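Local coordinates for hemerythrin HHE cation binding domain protein (Mycobacterium kansasii, PDB 6TYJ) that binds zinc and iron within a hemerythrin-like helical bundle, although its physiological role is not established, at residues A[73-76]-A[77-81]; A[41-44]-A[45-48]. All coordinates share one frame; numbering follows the deposited sequence.

Interactions 1 and 2 are both local contacts, each within one turn or so of a helix, and they show how one bundle can serve metal at two very different levels. Residues 41-48 (interaction 2) come first along the chain, near the start of helix 38-65; residues 73-81 (interaction 1) lie on helix 70-91, the next helix. Their centres are 24 Å apart, on opposite sides of the chain's centre, and their nearest atoms stay about 12 Å from each other. Both belong to the hemerythrin HHE domain. Interaction 1 supplies H80 to the interior metal cluster, whereas interaction 2 pairs hydrophobic packing with a peripheral zinc on E46.

Interaction 1: residues A[73-76]-A[77-81]; sequences IAVA and HAEHR. With ZN (zinc ion), chain D.
H80 and A76 meet one turn apart on helix 70-91, where the backbone N of H80 donates to A76 O at 3.1 Å. From there the H80 side chain can be followed outward. Its CB and CG stay close to the same A76 carbonyl, and ring atom CD2 passes obliquely at 3.7 Å from A76 O. CG lies beside the backbone N (chi1 -79°) and opposite the carbonyl carbon, and the ring is then turned with ND1 on the side of the zinc ion, which it binds at 2.2 Å. Two waters, at 2.0 and 1.9 Å from that zinc, and D59 of helix 38-65 are the other ligands. The far nitrogen, NE2, holds another zinc that E58 also binds, so a single imidazole bridges two metal ions. Metal bonds at both nitrogens fix the rotation of the ring, and F55 stacks on it.

H77 lies one turn after I73. Its side chain runs beside that of I73 and points the same way; the branch methyl CG2 of I73 touches H77 ND1 and CE1, the former at 3.6 Å. Y63 meets the H77 ring edge-to-face, and the H77 side chain also lies against the metal ligand D59. H77 CD2 lies 4.0 Å from the zinc on H80 ND1. Beneath both histidines the backbone is regular, as the bond from H77 N to I73 O at 3.0 Å illustrates. The zinc shared by H80 ND1 and D59 is an additional site. H80 NE2, with E58 and H114, forms one core site, whose partner is built by H20, H54, E58, H114 and E118, as in hemerythrin bundles, where histidines and carboxylates from several helices enclose a metal pair.

Interaction 2: residues A[41-44]-A[45-48]; sequences HALF and DELL. With ZN (zinc ion), chain E.
F44 and L48 touch across one helical turn: L48 CG sits over one face of the F44 ring, displaced toward its rim, in a CH-pi contact 4.3 Å from the ring centroid and 19° off the normal. The two methyls of L48 spread along the ring margin, CD1 at 3.8 Å from F44 CE2 and CD2 at 3.9 Å from F44 CZ. L47 CD2 lies obliquely beyond the CD1 rim of the ring, a looser apolar contact. The ring reaches this place because its CG stands opposite the backbone N (chi1 -176°), which swings it forward along the helix.

On another side of the same turn, E46 stretches out as an extended chain. Its CG rests 3.3 Å from A42 O, the acceptor that also takes the E46 backbone N-H within the carbonyl plane at 3.0 Å. At the end, OE2 binds a zinc ion at 2.5 Å; OE1 is farther from the zinc, at 3.0 Å, so the carboxylate binds through OE2. One water, likewise 2.5 Å away, shares the metal, and the L43 methyl CD2 lies beside the zinc.

Outside this shell, L87, L90 and L91 of helix 70-91, together with W104, pack against F44; R163 and L166 of the C-terminal helix meet L48. I23 and I30 of helix 12-32 lie against L47, and I30 also touches L43. F44, L47 and L48 thus face neighbouring helices, while D45 and E46 are partly exposed. Within this chain, E46 is the protein ligand found for its zinc; a neighbouring molecule in the crystal may add others. As it stands, the chemistry may reflect weaker binding of soaked-in metal, unlike the interior sites, which several histidines and carboxylates surround.

Interaction 1: residues A[73-76]-A[77-81]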
loop_
_atom_site.group_PDB
_atom_site.type_symbol
_atom_site.label_atom_id
_atom_site.label_comp_id
_atom_site.label_asym_id
_atom_site.label_seq_id
_atom_site.Cartn_x
_atom_site.Cartn_y
_atom_site.Cartn_z
ATOM N N ILE A 73 2.981 9.807 13.255
ATOM C CA ILE A 73 3.773 9.721 12.040
ATOM C C ILE A 73 4.856 8.667 12.190
ATOM O O ILE A 73 5.074 7.846 11.291
ATOM C CB ILE A 73 4.372 11.094 11.690
ATOM C CG1 ILE A 73 3.257 12.023 11.225
ATOM C CG2 ILE A 73 5.413 10.913 10.644
ATOM C CD1 ILE A 73 2.780 11.767 9.809
ATOM N N ALA A 74 5.525 8.650 13.336
ATOM C CA ALA A 74 6.530 7.626 13.580
ATOM C C ALA A 74 5.912 6.239 13.498
ATOM O O ALA A 74 6.487 5.326 12.895
ATOM C CB ALA A 74 7.156 7.827 14.952
ATOM N N VAL A 75 4.748 6.067 14.123
ATOM C CA VAL A 75 4.076 4.760 14.104
ATOM C C VAL A 75 3.704 4.370 12.681
ATOM O O VAL A 75 3.907 3.220 12.263
ATOM C CB VAL A 75 2.846 4.805 15.011
ATOM C CG1 VAL A 75 2.019 3.534 14.799
ATOM C CG2 VAL A 75 3.275 4.943 16.452
ATOM N N ALA A 76 3.190 5.335 11.903
ATOM C CA ALA A 76 2.794 5.088 10.524
ATOM C C ALA A 76 3.951 4.552 9.701
ATOM O O ALA A 76 3.805 3.575 8.951
ATOM C CB ALA A 76 2.284 6.386 9.900
ATOM N N HIS A 77 5.112 5.196 9.823
ATOM C CA HIS A 77 6.282 4.766 9.074
ATOM C C HIS A 77 6.802 3.421 9.562
ATOM O O HIS A 77 7.246 2.595 8.754
ATOM C CB HIS A 77 7.362 5.813 9.192
ATOM C CG HIS A 77 7.118 7.000 8.316
ATOM N ND1 HIS A 77 7.045 8.286 8.804
ATOM C CD2 HIS A 77 6.942 7.094 6.978
ATOM C CE1 HIS A 77 6.835 9.125 7.802
ATOM N NE2 HIS A 77 6.785 8.431 6.681
ATOM N N ALA A 78 6.788 3.195 10.878
ATOM C CA ALA A 78 7.145 1.867 11.377
ATOM C C ALA A 78 6.173 0.797 10.883
ATOM O O ALA A 78 6.590 -0.332 10.613
ATOM C CB ALA A 78 7.209 1.884 12.908
ATOM N N GLU A 79 4.878 1.117 10.740
ATOM C CA GLU A 79 3.930 0.147 10.174
ATOM C C GLU A 79 4.252 -0.170 8.713
ATOM O O GLU A 79 4.028 -1.289 8.245
ATOM C CB GLU A 79 2.494 0.671 10.291
ATOM C CG GLU A 79 1.888 0.641 11.690
ATOM C CD GLU A 79 1.372 -0.730 12.079
ATOM O OE1 GLU A 79 1.104 -0.952 13.286
ATOM O OE2 GLU A 79 1.241 -1.584 11.173
ATOM N N HIS A 80 4.733 0.816 7.949
ATOM C CA HIS A 80 5.203 0.485 6.608
ATOM C C HIS A 80 6.328 -0.534 6.670
ATOM O O HIS A 80 6.348 -1.493 5.889
ATOM C CB HIS A 80 5.694 1.731 5.895
ATOM C CG HIS A 80 4.604 2.578 5.326
ATOM N ND1 HIS A 80 4.878 3.691 4.561
ATOM C CD2 HIS A 80 3.257 2.514 5.427
ATOM C CE1 HIS A 80 3.744 4.260 4.194
ATOM N NE2 HIS A 80 2.747 3.571 4.707
ATOM N N ARG A 81 7.273 -0.347 7.594
ATOM C CA ARG A 81 8.352 -1.325 7.757
ATOM C C ARG A 81 7.801 -2.704 8.063
ATOM O O ARG A 81 8.359 -3.705 7.622
ATOM C CB ARG A 81 9.299 -0.919 8.881
ATOM C CG ARG A 81 10.016 0.365 8.619
ATOM C CD ARG A 81 11.252 0.515 9.510
ATOM N NE ARG A 81 11.793 1.855 9.358
ATOM C CZ ARG A 81 12.634 2.201 8.391
ATOM N NH1 ARG A 81 13.079 3.447 8.312
ATOM N NH2 ARG A 81 13.031 1.291 7.504
HETATM ZN ZN ZN D . 6.920 4.296 4.080
HETATM O O HOH W 1 7.745 2.765 3.096
HETATM O O HOH W 2 8.015 4.644 5.608
#

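Interaction 2: residues A[41-44]-A[45-48]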
loop_
_atom_site.group_PDB
_atom_site.type_symbol
_atom_site.label_atom_id
_atom_site.label_comp_id
_atom_site.label_asym_id
_atom_site.label_seq_id
_atom_site.Cartn_x
_atom_site.Cartn_y
_atom_site.Cartn_z
ATOM N N HIS A 41 -0.543 -15.626 -9.642
ATOM C CA HIS A 41 0.726 -14.925 -9.851
ATOM C C HIS A 41 0.519 -13.541 -10.447
ATOM O O HIS A 41 1.180 -12.578 -10.025
ATOM C CB HIS A 41 1.650 -15.745 -10.755
ATOM C CG HIS A 41 2.271 -16.934 -10.075
ATOM N ND1 HIS A 41 3.214 -16.812 -9.077
ATOM C CD2 HIS A 41 2.096 -18.265 -10.263
ATOM C CE1 HIS A 41 3.589 -18.016 -8.675
ATOM N NE2 HIS A 41 2.939 -18.914 -9.388
ATOM N N ALA A 42 -0.359 -13.419 -11.450
ATOM C CA ALA A 42 -0.614 -12.093 -12.034
ATOM C C ALA A 42 -1.235 -11.169 -11.010
ATOM O O ALA A 42 -0.826 -10.010 -10.886
ATOM C CB ALA A 42 -1.514 -12.196 -13.264
ATOM N N LEU A 43 -2.198 -11.676 -10.233
ATOM C CA LEU A 43 -2.836 -10.841 -9.227
ATOM C C LEU A 43 -1.832 -10.373 -8.184
ATOM O O LEU A 43 -1.898 -9.225 -7.715
ATOM C CB LEU A 43 -3.975 -11.637 -8.577
ATOM C CG LEU A 43 -5.269 -11.768 -9.391
ATOM C CD1 LEU A 43 -6.098 -12.849 -8.667
ATOM C CD2 LEU A 43 -6.054 -10.450 -9.502
ATOM N N PHE A 44 -0.883 -11.233 -7.813
ATOM C CA PHE A 44 0.116 -10.821 -6.841
ATOM C C PHE A 44 0.997 -9.700 -7.396
ATOM O O PHE A 44 1.299 -8.748 -6.672
ATOM C CB PHE A 44 0.971 -12.006 -6.413
ATOM C CG PHE A 44 1.951 -11.664 -5.340
ATOM C CD1 PHE A 44 1.503 -11.286 -4.088
ATOM C CD2 PHE A 44 3.326 -11.740 -5.576
ATOM C CE1 PHE A 44 2.420 -10.943 -3.078
ATOM C CE2 PHE A 44 4.241 -11.428 -4.560
ATOM C CZ PHE A 44 3.778 -11.041 -3.317
ATOM N N ASP A 45 1.416 -9.796 -8.662
ATOM C CA ASP A 45 2.138 -8.673 -9.275
ATOM C C ASP A 45 1.307 -7.400 -9.235
ATOM O O ASP A 45 1.847 -6.293 -9.029
ATOM C CB ASP A 45 2.486 -8.988 -10.719
ATOM C CG ASP A 45 3.654 -9.936 -10.864
ATOM O OD1 ASP A 45 4.374 -10.209 -9.877
ATOM O OD2 ASP A 45 3.850 -10.393 -12.005
ATOM N N GLU A 46 -0.001 -7.511 -9.518
ATOM C CA GLU A 46 -0.853 -6.316 -9.503
ATOM C C GLU A 46 -0.880 -5.702 -8.118
ATOM O O GLU A 46 -0.810 -4.470 -7.972
ATOM C CB GLU A 46 -2.274 -6.677 -9.950
ATOM C CG GLU A 46 -2.353 -7.098 -11.407
ATOM C CD GLU A 46 -3.732 -7.601 -11.797
ATOM O OE1 GLU A 46 -4.733 -6.907 -11.520
ATOM O OE2 GLU A 46 -3.805 -8.694 -12.386
ATOM N N LEU A 47 -0.928 -6.553 -7.084
ATOM C CA LEU A 47 -0.886 -6.066 -5.704
ATOM C C LEU A 47 0.428 -5.359 -5.404
ATOM O O LEU A 47 0.432 -4.297 -4.763
ATOM C CB LEU A 47 -1.098 -7.233 -4.729
ATOM C CG LEU A 47 -0.941 -6.872 -3.238
ATOM C CD1 LEU A 47 -1.937 -5.772 -2.820
ATOM C CD2 LEU A 47 -1.170 -8.132 -2.376
ATOM N N LEU A 48 1.549 -5.915 -5.875
ATOM C CA LEU A 48 2.838 -5.277 -5.616
ATOM C C LEU A 48 2.868 -3.884 -6.234
ATOM O O LEU A 48 3.438 -2.956 -5.643
ATOM C CB LEU A 48 3.987 -6.129 -6.166
ATOM C CG LEU A 48 4.285 -7.479 -5.483
ATOM C CD1 LEU A 48 5.378 -8.242 -6.216
ATOM C CD2 LEU A 48 4.612 -7.284 -3.984
HETATM ZN ZN ZN E . -6.270 -9.166 -12.756
HETATM O O HOH W 3 -8.674 -9.686 -12.412
#